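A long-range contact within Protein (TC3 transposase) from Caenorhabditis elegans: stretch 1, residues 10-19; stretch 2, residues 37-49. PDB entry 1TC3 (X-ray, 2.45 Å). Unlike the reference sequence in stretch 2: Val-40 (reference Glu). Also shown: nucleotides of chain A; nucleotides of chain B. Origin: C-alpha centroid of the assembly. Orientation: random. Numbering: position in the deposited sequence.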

# COMPACT_ATOMS: atom_id res chain seq x y z
N GLU C 10 -1.42 7.38 2.31
CA GLU C 10 -0.58 6.24 2.13
C GLU C 10 -1.11 5.53 0.89
O GLU C 10 -0.43 5.32 -0.11
N ARG C 11 -2.36 5.20 0.91
CA ARG C 11 -2.77 4.53 -0.29
C ARG C 11 -2.60 5.37 -1.53
O ARG C 11 -2.56 4.86 -2.63
N ALA C 12 -2.53 6.65 -1.35
CA ALA C 12 -2.40 7.55 -2.49
C ALA C 12 -0.98 7.51 -3.02
O ALA C 12 -0.71 7.59 -4.21
N GLN C 13 -0.05 7.40 -2.10
CA GLN C 13 1.32 7.30 -2.47
C GLN C 13 1.49 5.98 -3.24
O GLN C 13 1.94 5.88 -4.39
N LEU C 14 1.07 4.93 -2.59
CA LEU C 14 1.12 3.64 -3.18
C LEU C 14 0.59 3.65 -4.58
O LEU C 14 1.01 2.87 -5.41
N ASP C 15 -0.40 4.44 -4.86
CA ASP C 15 -0.93 4.33 -6.20
C ASP C 15 -0.01 4.94 -7.19
O ASP C 15 0.08 4.48 -8.32
N VAL C 16 0.64 6.00 -6.77
CA VAL C 16 1.56 6.70 -7.65
C VAL C 16 2.81 5.87 -7.86
O VAL C 16 3.22 5.65 -8.99
N MET C 17 3.37 5.37 -6.76
CA MET C 17 4.54 4.53 -6.76
C MET C 17 4.38 3.32 -7.66
O MET C 17 5.27 2.89 -8.38
N LYS C 18 3.22 2.75 -7.64
CA LYS C 18 2.99 1.62 -8.49
C LYS C 18 3.06 2.08 -9.93
O LYS C 18 3.57 1.43 -10.82
N LEU C 19 2.50 3.25 -10.12
CA LEU C 19 2.51 3.85 -11.42
C LEU C 19 3.97 4.01 -11.84
O LEU C 19 4.33 3.85 -12.99
N CYS C 37 0.75 -5.41 3.68
CA CYS C 37 -0.39 -4.60 3.35
C CYS C 37 -0.28 -4.08 1.95
O CYS C 37 -1.17 -4.25 1.10
N ILE C 38 0.86 -3.47 1.71
CA ILE C 38 1.12 -2.91 0.40
C ILE C 38 0.71 -3.85 -0.72
O ILE C 38 -0.00 -3.48 -1.66
N ARG C 39 1.15 -5.09 -0.60
CA ARG C 39 0.84 -6.08 -1.62
C ARG C 39 -0.65 -6.20 -1.83
O ARG C 39 -1.19 -5.74 -2.85
N VAL C 40 -1.29 -6.79 -0.83
CA VAL C 40 -2.72 -7.01 -0.82
C VAL C 40 -3.50 -5.85 -1.42
O VAL C 40 -4.31 -6.05 -2.32
N TYR C 41 -3.24 -4.64 -0.94
CA TYR C 41 -3.91 -3.45 -1.41
C TYR C 41 -3.73 -3.20 -2.90
O TYR C 41 -4.69 -2.88 -3.58
N LEU C 42 -2.50 -3.28 -3.39
CA LEU C 42 -2.28 -3.01 -4.78
C LEU C 42 -2.89 -4.09 -5.66
O LEU C 42 -3.17 -3.89 -6.84
N LYS C 43 -3.08 -5.26 -5.07
CA LYS C 43 -3.61 -6.33 -5.88
C LYS C 43 -5.05 -6.02 -6.27
O LYS C 43 -5.58 -6.49 -7.27
N ASP C 44 -5.64 -5.17 -5.43
CA ASP C 44 -7.00 -4.69 -5.56
C ASP C 44 -7.26 -3.61 -4.55
O ASP C 44 -7.69 -3.87 -3.44
N PRO C 45 -6.99 -2.40 -4.97
CA PRO C 45 -7.14 -1.23 -4.13
C PRO C 45 -8.60 -0.94 -3.84
O PRO C 45 -8.96 -0.49 -2.75
N VAL C 46 -9.44 -1.22 -4.84
CA VAL C 46 -10.86 -1.01 -4.68
C VAL C 46 -11.37 -1.73 -3.44
O VAL C 46 -11.81 -1.11 -2.46
N SER C 47 -11.29 -3.06 -3.53
CA SER C 47 -11.74 -3.96 -2.49
C SER C 47 -11.26 -3.63 -1.10
O SER C 47 -11.84 -4.09 -0.11
N TYR C 48 -10.23 -2.81 -1.03
CA TYR C 48 -9.72 -2.41 0.27
C TYR C 48 -10.82 -1.69 1.02
O TYR C 48 -11.46 -0.80 0.46
N GLY C 49 -11.01 -2.09 2.27
CA GLY C 49 -12.05 -1.49 3.10
C GLY C 49 -13.40 -2.18 2.96
O GLY C 49 -14.35 -1.82 3.63

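Two helices, 10-19 and 37-43, cross at 74° with their axes 10.8 Å apart at closest approach. Tyr-41 has the largest area covered by the other stretch, narrowly ahead of Leu-14. Its CA-to-CB bond points toward the first helix, and chi1 in t (166°) with chi2 near 70° carries the ring across the gap, so that its hydroxyl reaches Asp-15: Tyr-41 OH donates a hydrogen bond to Asp-15 OD1 at 2.6 Å. The CA-to-CB bond of Asp-15 points sideways, but chi1 in m (-43°) brings the carboxylate oxygen OD1 to the edge of the ring. A tyrosine suits this place because its apolar ring can be buried while its polar end finds an acceptor.

Arg-11 covers one face of that ring. With chi1 in m, Arg-11 CG lies 4.1 Å from the centroid of the Tyr-41 ring, 17° off the normal, a CH-pi contact. Chi2 in t carries Arg-11 CD to 3.6 Å from Tyr-48 CD2; chi3 in m then turns the chain toward NE. A long aliphatic stem thus serves two aromatic neighbours, while the guanidinium NE is hydrogen-bonded elsewhere in the structure.

Leu-14, buried and in the common mt rotamer, packs against two partners: Leu-14 CD1 is 3.5 Å from Tyr-41 CD2, and Leu-14 CD2 is 3.7 Å from Ile-38 CG2. Leu-42, also mt, sends its CD2 to within 4.1 Å of Leu-14 CB and 4.0 Å of Lys-18 CB. At exposed Lys-18, chi1 in t and chi2 in p accompany packing through CB, while the amine end is nearly eclipsed (chi4 4°).

Beyond this packing, the second stretch meets DNA, as expected of a transposase. Tyr-48 OH donates to OP1 of DA9 (chain B) at 2.8 Å, and Arg-39, out of reach of the first helix, directs NE and NH2 to OP2 of DG8 (chain A), each at 3.1 Å.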

# COMPACT_ATOMS: atom_id res chain seq x y z
CB GLU C 10 -0.65 5.30 3.35
CG GLU C 10 0.02 5.90 4.61
CD GLU C 10 -0.08 5.00 5.83
OE1 GLU C 10 -1.10 4.19 5.77
OE2 GLU C 10 0.69 5.03 6.77
CB ARG C 11 -4.18 3.96 -0.24
CG ARG C 11 -4.44 3.05 0.95
CD ARG C 11 -5.94 2.75 1.12
NE ARG C 11 -6.66 3.84 1.79
CZ ARG C 11 -7.57 4.59 1.18
NH1 ARG C 11 -7.88 4.38 -0.11
NH2 ARG C 11 -8.18 5.57 1.86
CB ALA C 12 -2.75 8.97 -2.07
CB GLN C 13 2.09 7.33 -1.16
CG GLN C 13 2.00 8.72 -0.54
CD GLN C 13 2.77 8.79 0.74
OE1 GLN C 13 2.83 7.80 1.48
NE2 GLN C 13 3.32 9.97 1.04
CB LEU C 14 0.19 2.70 -2.42
CG LEU C 14 0.70 2.40 -1.04
CD1 LEU C 14 -0.15 1.29 -0.48
CD2 LEU C 14 2.15 1.92 -1.12
CB ASP C 15 -2.36 4.87 -6.39
CG ASP C 15 -3.31 4.49 -5.32
OD1 ASP C 15 -3.61 3.21 -5.31
OD2 ASP C 15 -3.73 5.31 -4.54
CB VAL C 16 1.84 8.08 -7.12
CG1 VAL C 16 2.87 8.02 -6.00
CG2 VAL C 16 2.32 8.97 -8.25
CB MET C 17 4.82 4.08 -5.34
CG MET C 17 5.69 5.07 -4.63
SD MET C 17 5.93 4.47 -2.97
CE MET C 17 7.47 5.31 -2.59
CB LYS C 18 1.59 1.13 -8.22
CG LYS C 18 1.10 0.30 -9.37
CD LYS C 18 1.64 -1.11 -9.29
CE LYS C 18 0.76 -2.12 -10.01
NZ LYS C 18 -0.38 -1.49 -10.71
CB LEU C 19 1.83 5.23 -11.38
CG LEU C 19 0.30 5.20 -11.52
CD1 LEU C 19 -0.26 6.61 -11.66
CD2 LEU C 19 -0.10 4.37 -12.73
CB CYS C 37 -0.75 -3.50 4.34
SG CYS C 37 0.73 -2.72 4.92
CB ILE C 38 2.56 -2.52 0.29
CG1 ILE C 38 2.94 -1.67 1.48
CG2 ILE C 38 2.74 -1.71 -0.96
CD1 ILE C 38 4.19 -0.88 1.21
CB ARG C 39 1.44 -7.42 -1.27
CG ARG C 39 1.84 -8.24 -2.49
CD ARG C 39 2.31 -9.63 -2.09
NE ARG C 39 3.71 -9.70 -1.65
CZ ARG C 39 4.11 -9.63 -0.40
NH1 ARG C 39 3.23 -9.43 0.58
NH2 ARG C 39 5.39 -9.68 -0.11
CB VAL C 40 -3.24 -7.33 0.57
CG1 VAL C 40 -4.64 -7.91 0.49
CG2 VAL C 40 -2.36 -8.34 1.28
CB TYR C 41 -3.40 -2.20 -0.70
CG TYR C 41 -3.83 -0.92 -1.40
CD1 TYR C 41 -5.17 -0.53 -1.40
CD2 TYR C 41 -2.92 -0.12 -2.10
CE1 TYR C 41 -5.59 0.64 -2.01
CE2 TYR C 41 -3.33 1.05 -2.74
CZ TYR C 41 -4.67 1.43 -2.69
OH TYR C 41 -5.06 2.57 -3.30
CB LEU C 42 -0.79 -2.77 -5.15
CG LEU C 42 -0.16 -1.57 -4.44
CD1 LEU C 42 1.36 -1.66 -4.52
CD2 LEU C 42 -0.54 -0.29 -5.16
CB LYS C 43 -3.38 -7.68 -5.22
CG LYS C 43 -4.49 -8.70 -5.45
CD LYS C 43 -4.75 -9.66 -4.28
CE LYS C 43 -5.87 -10.69 -4.51
NZ LYS C 43 -5.47 -11.86 -5.31
CB ASP C 44 -8.04 -5.79 -5.39
CG ASP C 44 -9.33 -5.32 -6.00
OD1 ASP C 44 -9.39 -4.32 -6.73
OD2 ASP C 44 -10.34 -6.06 -5.65
CB PRO C 45 -6.52 -0.08 -4.91
CG PRO C 45 -6.27 -0.61 -6.31
CD PRO C 45 -6.76 -2.05 -6.37
CB VAL C 46 -11.62 -1.59 -5.87
CG1 VAL C 46 -13.11 -1.58 -5.53
CG2 VAL C 46 -11.33 -0.79 -7.13
CB SER C 47 -11.63 -5.42 -2.87
OG SER C 47 -12.78 -5.75 -3.62
CB TYR C 48 -8.52 -1.46 0.16
CG TYR C 48 -7.68 -1.37 1.42
CD1 TYR C 48 -6.85 -2.42 1.80
CD2 TYR C 48 -7.66 -0.22 2.20
CE1 TYR C 48 -6.04 -2.35 2.93
CE2 TYR C 48 -6.87 -0.13 3.34
CZ TYR C 48 -6.05 -1.20 3.71
OH TYR C 48 -5.28 -1.12 4.84
P DG A 8 6.10 -10.72 -4.24
OP1 DG A 8 4.95 -10.26 -5.02
OP2 DG A 8 6.51 -10.05 -2.98
O5' DG A 8 5.89 -12.26 -4.01
C5' DG A 8 5.91 -12.83 -2.80
C4' DG A 8 6.04 -14.32 -3.02
O4' DG A 8 7.36 -14.74 -2.75
C3' DG A 8 5.17 -15.18 -2.13
O3' DG A 8 4.44 -15.99 -2.95
C2' DG A 8 6.10 -15.97 -1.21
C1' DG A 8 7.38 -15.20 -1.42
N9 DG A 8 7.66 -14.08 -0.52
C8 DG A 8 7.89 -12.73 -0.58
N7 DG A 8 8.24 -12.19 0.56
C5 DG A 8 8.34 -13.27 1.42
C6 DG A 8 8.74 -13.32 2.78
O6 DG A 8 9.03 -12.39 3.53
N1 DG A 8 8.78 -14.61 3.26
C2 DG A 8 8.41 -15.68 2.53
N2 DG A 8 8.44 -16.81 3.20
N3 DG A 8 8.00 -15.66 1.27
C4 DG A 8 8.03 -14.44 0.77
P DA B 9 -4.07 -4.93 6.29
OP1 DA B 9 -4.72 -3.66 5.92
OP2 DA B 9 -3.67 -5.89 5.23
O5' DA B 9 -2.81 -4.52 7.18
C5' DA B 9 -3.09 -3.65 8.20
C4' DA B 9 -1.93 -3.56 9.15
O4' DA B 9 -1.83 -4.73 9.99
C3' DA B 9 -0.58 -3.36 8.49
O3' DA B 9 0.18 -2.39 9.28
C2' DA B 9 -0.06 -4.80 8.43
C1' DA B 9 -0.86 -5.59 9.46
N9 DA B 9 -1.51 -6.80 8.94
C8 DA B 9 -1.96 -7.11 7.68
N7 DA B 9 -2.50 -8.29 7.58
C5 DA B 9 -2.35 -8.84 8.84
C6 DA B 9 -2.74 -10.08 9.36
N6 DA B 9 -3.31 -11.04 8.62
N1 DA B 9 -2.49 -10.30 10.67
C2 DA B 9 -1.93 -9.33 11.40
N3 DA B 9 -1.54 -8.11 11.00
C4 DA B 9 -1.78 -7.93 9.69
P DT A 9 3.01 -16.30 -2.36
OP1 DT A 9 2.13 -16.81 -3.46
OP2 DT A 9 2.59 -15.11 -1.58
O5' DT A 9 3.57 -17.49 -1.43
C5' DT A 9 2.84 -18.34 -0.61
C4' DT A 9 3.61 -18.61 0.65
O4' DT A 9 4.38 -17.47 1.02
C3' DT A 9 2.66 -18.84 1.80
O3' DT A 9 2.63 -20.23 1.96
C2' DT A 9 3.25 -18.12 3.00
C1' DT A 9 4.41 -17.36 2.42
N1 DT A 9 4.60 -15.91 2.77
C2 DT A 9 5.18 -15.45 3.91
O2 DT A 9 5.42 -16.18 4.85
N3 DT A 9 5.47 -14.12 3.97
C4 DT A 9 5.23 -13.20 2.99
O4 DT A 9 5.50 -12.03 3.26
C5 DT A 9 4.60 -13.73 1.78
C7 DT A 9 4.23 -12.86 0.62
C6 DT A 9 4.36 -15.05 1.72